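Ferric uptake regulation protein (PDB 2XIG) probably acts as a global repressor, binding the operators of its target genes as a homodimer with ferrous iron as cofactor. Local coordinates at residues 1-6 and 35-40; 75-80 and 87-92. The protein carries 2 engineered substitutions. One frame throughout, in Å; residues are numbered along the deposited sequence.

Contact 1: residues 1-6 and 35-40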
ATOM      1  N   MET C   1     -29.822  15.107  -6.241  1.00 64.60           N
ATOM      2  CA  MET C   1     -29.835  16.302  -5.403  1.00 63.64           C
ATOM      3  C   MET C   1     -30.988  16.322  -4.397  1.00 59.93           C
ATOM      4  O   MET C   1     -31.688  17.327  -4.267  1.00 64.86           O
ATOM      5  CB  MET C   1     -29.844  17.570  -6.265  1.00 66.05           C
ATOM      6  CG  MET C   1     -28.512  18.314  -6.299  1.00 67.66           C
ATOM      7  SD  MET C   1     -27.093  17.296  -6.777  1.00 72.60           S
ATOM      8  CE  MET C   1     -26.939  17.684  -8.519  1.00 68.50           C
ATOM      9  N   LYS C   2     -31.185  15.212  -3.691  1.00 50.74           N
ATOM     10  CA  LYS C   2     -32.123  15.175  -2.575  1.00 43.20           C
ATOM     11  C   LYS C   2     -31.416  15.681  -1.325  1.00 36.31           C
ATOM     12  O   LYS C   2     -30.414  15.113  -0.889  1.00 34.35           O
ATOM     13  CB  LYS C   2     -32.650  13.758  -2.342  1.00 42.43           C
ATOM     14  N   ARG C   3     -31.934  16.758  -0.753  1.00 33.04           N
ATOM     15  CA  ARG C   3     -31.298  17.370   0.404  1.00 27.01           C
ATOM     16  C   ARG C   3     -32.272  17.464   1.568  1.00 29.78           C
ATOM     17  O   ARG C   3     -33.460  17.714   1.370  1.00 28.41           O
ATOM     18  CB  ARG C   3     -30.788  18.757   0.033  1.00 25.29           C
ATOM     19  CG  ARG C   3     -29.765  18.735  -1.098  1.00 27.36           C
ATOM     20  CD  ARG C   3     -28.437  18.221  -0.596  1.00 30.52           C
ATOM     21  NE  ARG C   3     -27.402  18.241  -1.626  1.00 25.31           N
ATOM     22  CZ  ARG C   3     -27.130  17.216  -2.426  1.00 25.26           C
ATOM     23  NH1 ARG C   3     -27.828  16.093  -2.321  1.00 25.58           N
ATOM     24  NH2 ARG C   3     -26.159  17.314  -3.330  1.00 23.37           N
ATOM     25  N   LEU C   4     -31.759  17.273   2.779  1.00 25.58           N
ATOM     26  CA  LEU C   4     -32.585  17.303   3.977  1.00 28.09           C
ATOM     27  C   LEU C   4     -32.981  18.721   4.386  1.00 29.54           C
ATOM     28  O   LEU C   4     -33.839  18.904   5.254  1.00 30.27           O
ATOM     29  CB  LEU C   4     -31.843  16.639   5.139  1.00 29.26           C
ATOM     30  CG  LEU C   4     -31.485  15.162   4.993  1.00 25.02           C
ATOM     31  CD1 LEU C   4     -30.962  14.631   6.316  1.00 24.36           C
ATOM     32  CD2 LEU C   4     -32.695  14.362   4.525  1.00 27.85           C
ATOM     33  N   GLU C   5     -32.355  19.718   3.764  1.00 23.85           N
ATOM     34  CA  GLU C   5     -32.459  21.098   4.224  1.00 28.13           C
ATOM     35  C   GLU C   5     -32.102  22.042   3.076  1.00 27.48           C
ATOM     36  O   GLU C   5     -31.278  21.704   2.223  1.00 23.11           O
ATOM     37  CB  GLU C   5     -31.519  21.298   5.425  1.00 21.48           C
ATOM     38  CG  GLU C   5     -31.577  22.645   6.114  1.00 30.75           C
ATOM     39  CD  GLU C   5     -30.644  22.725   7.320  1.00 30.34           C
ATOM     40  OE1 GLU C   5     -30.575  23.799   7.957  1.00 30.06           O
ATOM     41  OE2 GLU C   5     -29.975  21.719   7.634  1.00 31.53           O
ATOM     42  N   THR C   6     -32.731  23.216   3.034  1.00 19.04           N
ATOM     43  CA  THR C   6     -32.387  24.191   2.005  1.00 23.45           C
ATOM     44  C   THR C   6     -30.965  24.714   2.220  1.00 22.62           C
ATOM     45  O   THR C   6     -30.484  24.795   3.354  1.00 18.92           O
ATOM     46  CB  THR C   6     -33.345  25.407   1.984  1.00 25.12           C
ATOM     47  OG1 THR C   6     -33.179  26.169   3.185  1.00 23.22           O
ATOM     48  CG2 THR C   6     -34.784  24.961   1.847  1.00 25.41           C
ATOM     49  N   VAL C  35     -20.765  24.985  -2.973  1.00 18.49           N
ATOM     50  CA  VAL C  35     -20.211  24.027  -3.930  1.00 20.54           C
ATOM     51  C   VAL C  35     -20.604  22.593  -3.562  1.00 21.45           C
ATOM     52  O   VAL C  35     -21.064  21.830  -4.413  1.00 19.91           O
ATOM     53  CB  VAL C  35     -18.673  24.155  -4.071  1.00 17.04           C
ATOM     54  CG1 VAL C  35     -18.102  22.941  -4.788  1.00 20.83           C
ATOM     55  CG2 VAL C  35     -18.314  25.438  -4.815  1.00 23.31           C
ATOM     56  N   LEU C  36     -20.437  22.228  -2.292  1.00 14.35           N
ATOM     57  CA  LEU C  36     -20.756  20.879  -1.850  1.00 12.54           C
ATOM     58  C   LEU C  36     -22.248  20.589  -1.917  1.00 19.65           C
ATOM     59  O   LEU C  36     -22.653  19.505  -2.339  1.00 19.51           O
ATOM     60  CB  LEU C  36     -20.221  20.622  -0.436  1.00 19.40           C
ATOM     61  CG  LEU C  36     -18.698  20.470  -0.357  1.00 18.29           C
ATOM     62  CD1 LEU C  36     -18.208  20.488   1.090  1.00 20.79           C
ATOM     63  CD2 LEU C  36     -18.258  19.200  -1.056  1.00 19.65           C
ATOM     64  N   TYR C  37     -23.060  21.551  -1.481  1.00 18.29           N
ATOM     65  CA  TYR C  37     -24.512  21.400  -1.558  1.00 13.29           C
ATOM     66  C   TYR C  37     -24.936  21.097  -2.990  1.00 18.89           C
ATOM     67  O   TYR C  37     -25.783  20.237  -3.238  1.00 19.71           O
ATOM     68  CB  TYR C  37     -25.188  22.681  -1.091  1.00 15.91           C
ATOM     69  CG  TYR C  37     -26.683  22.537  -0.902  1.00 20.35           C
ATOM     70  CD1 TYR C  37     -27.207  22.190   0.337  1.00 19.86           C
ATOM     71  CD2 TYR C  37     -27.563  22.737  -1.961  1.00 19.03           C
ATOM     72  CE1 TYR C  37     -28.578  22.056   0.529  1.00 21.41           C
ATOM     73  CE2 TYR C  37     -28.946  22.605  -1.780  1.00 20.80           C
ATOM     74  CZ  TYR C  37     -29.441  22.262  -0.532  1.00 21.69           C
ATOM     75  OH  TYR C  37     -30.807  22.126  -0.338  1.00 21.52           O
ATOM     76  N   ARG C  38     -24.333  21.812  -3.933  1.00 22.14           N
ATOM     77  CA  ARG C  38     -24.724  21.717  -5.333  1.00 23.09           C
ATOM     78  C   ARG C  38     -24.230  20.434  -5.993  1.00 27.13           C
ATOM     79  O   ARG C  38     -24.754  20.024  -7.028  1.00 27.94           O
ATOM     80  CB  ARG C  38     -24.231  22.947  -6.108  1.00 21.58           C
ATOM     81  CG  ARG C  38     -25.044  24.211  -5.823  1.00 31.06           C
ATOM     82  CD  ARG C  38     -24.673  25.362  -6.758  1.00 38.55           C
ATOM     83  NE  ARG C  38     -23.777  26.340  -6.141  1.00 47.43           N
ATOM     84  CZ  ARG C  38     -22.473  26.433  -6.391  1.00 50.07           C
ATOM     85  NH1 ARG C  38     -21.894  25.601  -7.249  1.00 55.01           N
ATOM     86  NH2 ARG C  38     -21.747  27.360  -5.783  1.00 47.14           N
ATOM     87  N   SER C  39     -23.238  19.792  -5.381  1.00 24.72           N
ATOM     88  CA  SER C  39     -22.573  18.647  -6.006  1.00 24.19           C
ATOM     89  C   SER C  39     -23.337  17.334  -5.838  1.00 28.92           C
ATOM     90  O   SER C  39     -23.872  17.034  -4.766  1.00 25.67           O
ATOM     91  CB  SER C  39     -21.147  18.502  -5.461  1.00 24.27           C
ATOM     92  OG  SER C  39     -20.493  17.372  -6.015  1.00 28.66           O
ATOM     93  N   GLY C  40     -23.371  16.548  -6.912  1.00 26.79           N
ATOM     94  CA  GLY C  40     -23.982  15.233  -6.875  1.00 23.81           C
ATOM     95  C   GLY C  40     -22.978  14.139  -6.565  1.00 28.61           C
ATOM     96  O   GLY C  40     -23.310  12.956  -6.595  1.00 31.21           O
TER
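Arg3 and Tyr37 each reach across to a peptide oxygen, Arg3 to that of Tyr37 and Tyr37 to that of Glu5. The guanidinium of Arg3 grips Tyr37 O side-on with two nitrogens, NE lying 3.0 Å from that oxygen, in the carbonyl plane and on a lone pair, and NH2 coming from above the same plane at 2.9 Å from Tyr37 O. Arg3 NH2 also lies 2.7 Å from Ser39 O, near the guanidinium plane but too badly angled to count as a hydrogen bond. The third nitrogen turns back to its own segment, Arg3 NH1 donating to Lys2 O at 3.1 Å, which helps fix the rotation of the group. Tyr37 has CG anti to the backbone N (chi1 -170°), and at the far end of the ring OH donates to Glu5 O over a short 2.6 Å. The two side chains slide past each other in opposite directions, Arg3 CG sitting over one ring face in a CH-pi contact, 4.0 Å from the Tyr37 centroid. Glu5 OE1 makes a salt bridge to Arg13 and a hydrogen bond to Ser9, while Thr6 OG1 N-caps helix 7-20 through Ser9 N. The contact ties the loop before helix 7-20 to the C-terminal end of helix 27-38, against strand 86-91.

Contact 2: residues 75-80 and 87-92; sequences NFISVL and RRYEIA. Engineered in segment 75-80: Ser78 (natural residue Cys). With ZN (zinc ion), chain L.
Glu90, paired across the hairpin with the engineered Ser78, has its carboxylate oxygen OE1 held by two partners, the zinc ion and Lys94, which donates to it. The bond from Glu90 OE1 to zinc is the longer one, 2.6 Å, whereas Glu90 OE2 lies 2.0 Å from the same metal, an asymmetric bidentate grip. His42, His97 and His99 complete the site. The Glu90 chain is extended beyond CG (chi2 -179°), carrying the carboxylate away from the strand to the metal, while Glu90 CG packs 4.0 Å from Ser78 CB. Ser78 and Glu90 form a hydrogen-bonded antiparallel pair, with Ser78 N to Glu90 O at 2.8 Å and Glu90 N returning a bond to Ser78 O. Leu80 and Arg88 repeat the pattern two residues on. This is the beta hairpin, or wing, of the winged-helix DNA-binding domain found in Fur proteins, in which two strands follow the helical bundle. Beyond Ile77 and Ile91 the ladder ends with Ala92 N bonded to Phe76 O, and a water joins Ser78 OG to Ile91 O. On the sheet face away from the zinc, Val79 and Tyr89 lie side by side and point the same way. Val79 CG2 rests over one face of the Tyr89 ring, offset toward its rim and 4.0 Å from the centroid. From the strand start Ile77 CD1 reaches Tyr89 CD1 at 3.5 Å, and Leu68 of helix 61-73 packs against both of these side chains.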
ATOM      1  N   ASN C  75     -20.093  19.768  11.787  1.00 22.52           N
ATOM      2  CA  ASN C  75     -21.102  18.911  11.160  1.00 27.65           C
ATOM      3  C   ASN C  75     -21.904  19.530  10.011  1.00 22.51           C
ATOM      4  O   ASN C  75     -23.045  19.137   9.765  1.00 21.76           O
ATOM      5  CB  ASN C  75     -22.046  18.330  12.217  1.00 33.36           C
ATOM      6  CG  ASN C  75     -21.331  17.412  13.194  1.00 47.36           C
ATOM      7  OD1 ASN C  75     -20.144  17.118  13.040  1.00 53.31           O
ATOM      8  ND2 ASN C  75     -22.053  16.954  14.207  1.00 51.12           N
ATOM      9  N   PHE C  76     -21.306  20.485   9.302  1.00 17.25           N
ATOM     10  CA  PHE C  76     -21.936  21.029   8.101  1.00 19.91           C
ATOM     11  C   PHE C  76     -21.640  20.145   6.890  1.00 17.59           C
ATOM     12  O   PHE C  76     -22.380  20.156   5.901  1.00 19.67           O
ATOM     13  CB  PHE C  76     -21.482  22.468   7.838  1.00 18.64           C
ATOM     14  CG  PHE C  76     -22.067  23.472   8.795  1.00 23.86           C
ATOM     15  CD1 PHE C  76     -23.358  23.937   8.623  1.00 24.17           C
ATOM     16  CD2 PHE C  76     -21.333  23.932   9.877  1.00 23.84           C
ATOM     17  CE1 PHE C  76     -23.905  24.855   9.510  1.00 22.05           C
ATOM     18  CE2 PHE C  76     -21.875  24.843  10.762  1.00 21.97           C
ATOM     19  CZ  PHE C  76     -23.167  25.303  10.579  1.00 23.02           C
ATOM     20  N   ILE C  77     -20.545  19.396   6.977  1.00 16.92           N
ATOM     21  CA  ILE C  77     -20.134  18.498   5.903  1.00 16.37           C
ATOM     22  C   ILE C  77     -19.641  17.186   6.503  1.00 16.10           C
ATOM     23  O   ILE C  77     -19.305  17.138   7.689  1.00 23.13           O
ATOM     24  CB  ILE C  77     -19.028  19.132   5.015  1.00 17.18           C
ATOM     25  CG1 ILE C  77     -17.728  19.320   5.805  1.00 20.86           C
ATOM     26  CG2 ILE C  77     -19.495  20.459   4.441  1.00 16.01           C
ATOM     27  CD1 ILE C  77     -16.588  19.958   4.997  1.00 15.19           C
ATOM     28  N   SER C  78     -19.615  16.131   5.687  1.00 14.28           N
ATOM     29  CA  SER C  78     -19.111  14.821   6.085  1.00 15.52           C
ATOM     30  C   SER C  78     -17.888  14.491   5.241  1.00 18.51           C
ATOM     31  O   SER C  78     -17.818  14.880   4.071  1.00 16.64           O
ATOM     32  CB  SER C  78     -20.163  13.740   5.832  1.00 20.54           C
ATOM     33  OG  SER C  78     -21.453  14.178   6.217  1.00 28.67           O
ATOM     34  N   VAL C  79     -16.951  13.754   5.833  1.00 18.37           N
ATOM     35  CA  VAL C  79     -15.747  13.296   5.124  1.00 19.82           C
ATOM     36  C   VAL C  79     -15.733  11.771   4.948  1.00 20.83           C
ATOM     37  O   VAL C  79     -16.160  11.021   5.830  1.00 23.39           O
ATOM     38  CB  VAL C  79     -14.444  13.775   5.834  1.00 27.94           C
ATOM     39  CG1 VAL C  79     -14.314  13.145   7.217  1.00 33.52           C
ATOM     40  CG2 VAL C  79     -13.215  13.474   4.983  1.00 23.83           C
ATOM     41  N   LEU C  80     -15.266  11.327   3.785  1.00 20.27           N
ATOM     42  CA  LEU C  80     -15.078   9.908   3.483  1.00 13.86           C
ATOM     43  C   LEU C  80     -13.588   9.740   3.229  1.00 22.75           C
ATOM     44  O   LEU C  80     -13.039  10.432   2.383  1.00 22.05           O
ATOM     45  CB  LEU C  80     -15.854   9.540   2.216  1.00 16.55           C
ATOM     46  CG  LEU C  80     -15.765   8.118   1.643  1.00 25.04           C
ATOM     47  CD1 LEU C  80     -16.242   7.081   2.652  1.00 30.86           C
ATOM     48  CD2 LEU C  80     -16.549   8.007   0.339  1.00 27.99           C
ATOM     49  N   ARG C  87      -9.157  11.794   0.929  1.00 30.84           N
ATOM     50  CA  ARG C  87     -10.282  12.384   1.654  1.00 28.05           C
ATOM     51  C   ARG C  87     -11.231  13.051   0.673  1.00 26.06           C
ATOM     52  O   ARG C  87     -10.805  13.816  -0.190  1.00 28.74           O
ATOM     53  CB  ARG C  87      -9.800  13.396   2.696  1.00 30.94           C
ATOM     54  CG  ARG C  87      -9.113  12.771   3.902  1.00 40.26           C
ATOM     55  CD  ARG C  87      -8.535  13.830   4.846  1.00 47.01           C
ATOM     56  NE  ARG C  87      -9.531  14.359   5.778  1.00 52.39           N
ATOM     57  CZ  ARG C  87      -9.687  13.936   7.029  1.00 53.65           C
ATOM     58  NH1 ARG C  87      -8.911  12.976   7.505  1.00 55.58           N
ATOM     59  NH2 ARG C  87     -10.619  14.472   7.806  1.00 54.31           N
ATOM     60  N   ARG C  88     -12.521  12.750   0.791  1.00 18.95           N
ATOM     61  CA  ARG C  88     -13.504  13.395  -0.055  1.00 15.33           C
ATOM     62  C   ARG C  88     -14.693  13.859   0.786  1.00 14.71           C
ATOM     63  O   ARG C  88     -15.016  13.244   1.793  1.00 16.72           O
ATOM     64  CB  ARG C  88     -13.932  12.480  -1.205  1.00 21.30           C
ATOM     65  CG  ARG C  88     -12.849  12.380  -2.284  1.00 28.06           C
ATOM     66  CD  ARG C  88     -13.291  11.645  -3.519  1.00 37.87           C
ATOM     67  NE  ARG C  88     -12.743  12.269  -4.724  1.00 43.36           N
ATOM     68  CZ  ARG C  88     -11.459  12.237  -5.067  1.00 44.67           C
ATOM     69  NH1 ARG C  88     -10.587  11.613  -4.297  1.00 48.72           N
ATOM     70  NH2 ARG C  88     -11.045  12.832  -6.179  1.00 40.70           N
ATOM     71  N   TYR C  89     -15.310  14.952   0.364  1.00 14.84           N
ATOM     72  CA  TYR C  89     -16.279  15.653   1.205  1.00 15.14           C
ATOM     73  C   TYR C  89     -17.652  15.761   0.565  1.00 19.07           C
ATOM     74  O   TYR C  89     -17.787  15.793  -0.660  1.00 18.47           O
ATOM     75  CB  TYR C  89     -15.767  17.062   1.531  1.00 17.81           C
ATOM     76  CG  TYR C  89     -14.561  17.086   2.447  1.00 19.62           C
ATOM     77  CD1 TYR C  89     -14.714  17.246   3.813  1.00 22.90           C
ATOM     78  CD2 TYR C  89     -13.268  16.946   1.942  1.00 18.82           C
ATOM     79  CE1 TYR C  89     -13.622  17.270   4.657  1.00 26.04           C
ATOM     80  CE2 TYR C  89     -12.170  16.960   2.778  1.00 23.43           C
ATOM     81  CZ  TYR C  89     -12.353  17.123   4.133  1.00 25.62           C
ATOM     82  OH  TYR C  89     -11.273  17.140   4.975  1.00 24.83           O
ATOM     83  N   GLU C  90     -18.675  15.843   1.413  1.00 16.07           N
ATOM     84  CA  GLU C  90     -20.025  16.028   0.931  1.00 18.66           C
ATOM     85  C   GLU C  90     -20.825  16.795   1.968  1.00 15.73           C
ATOM     86  O   GLU C  90     -20.463  16.847   3.151  1.00 16.52           O
ATOM     87  CB  GLU C  90     -20.684  14.679   0.670  1.00 17.25           C
ATOM     88  CG  GLU C  90     -20.678  13.768   1.885  1.00 21.34           C
ATOM     89  CD  GLU C  90     -21.322  12.424   1.603  1.00 23.04           C
ATOM     90  OE1 GLU C  90     -22.348  12.395   0.888  1.00 16.23           O
ATOM     91  OE2 GLU C  90     -20.796  11.403   2.101  1.00 22.77           O
ATOM     92  N   ILE C  91     -21.918  17.390   1.519  1.00 15.60           N
ATOM     93  CA  ILE C  91     -22.784  18.143   2.409  1.00 14.88           C
ATOM     94  C   ILE C  91     -23.414  17.164   3.410  1.00 21.42           C
ATOM     95  O   ILE C  91     -23.753  16.038   3.053  1.00 23.05           O
ATOM     96  CB  ILE C  91     -23.853  18.902   1.584  1.00 18.96           C
ATOM     97  CG1 ILE C  91     -24.485  20.039   2.390  1.00 21.67           C
ATOM     98  CG2 ILE C  91     -24.878  17.935   0.991  1.00 19.12           C
ATOM     99  CD1 ILE C  91     -23.537  21.191   2.683  1.00 18.97           C
ATOM    100  N   ALA C  92     -23.531  17.580   4.668  1.00 16.84           N
ATOM    101  CA  ALA C  92     -24.018  16.701   5.727  1.00 15.42           C
ATOM    102  C   ALA C  92     -25.531  16.499   5.651  1.00 21.87           C
ATOM    103  O   ALA C  92     -26.050  15.494   6.129  1.00 22.96           O
ATOM    104  CB  ALA C  92     -23.630  17.251   7.097  1.00 17.18           C
TER
HETATM  105 ZN    ZN L1151     -21.535   9.955   0.870  1.00 21.04          ZN
HETATM  106  O   HOH W   1     -23.506  13.336   4.379  1.00 22.27           O

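In the fold
Contacts 1 and 2 follow one another along the chain, yet their centres lie only 12 Å apart and they touch. Leu36 of contact 1 packs on the hairpin: its CD1 is 3.6 Å from Ile77 CG2, and its CD2 lies 3.5 Å from Tyr89 O. Ile91 of contact 2 packs on Arg3 and Tyr37, with its CG2 3.6 Å from Arg3 NE and its CG1 4.0 Å from Tyr37 CD1. The zinc belongs to contact 2 through Glu90, whose side chain comes within about 5 Å of that of Leu36, and the nearest side-chain atom of Arg3 lies about 9 Å from this same zinc. The N-terminal loop, helix 27-38 and the wing thus pack together beside the metal site.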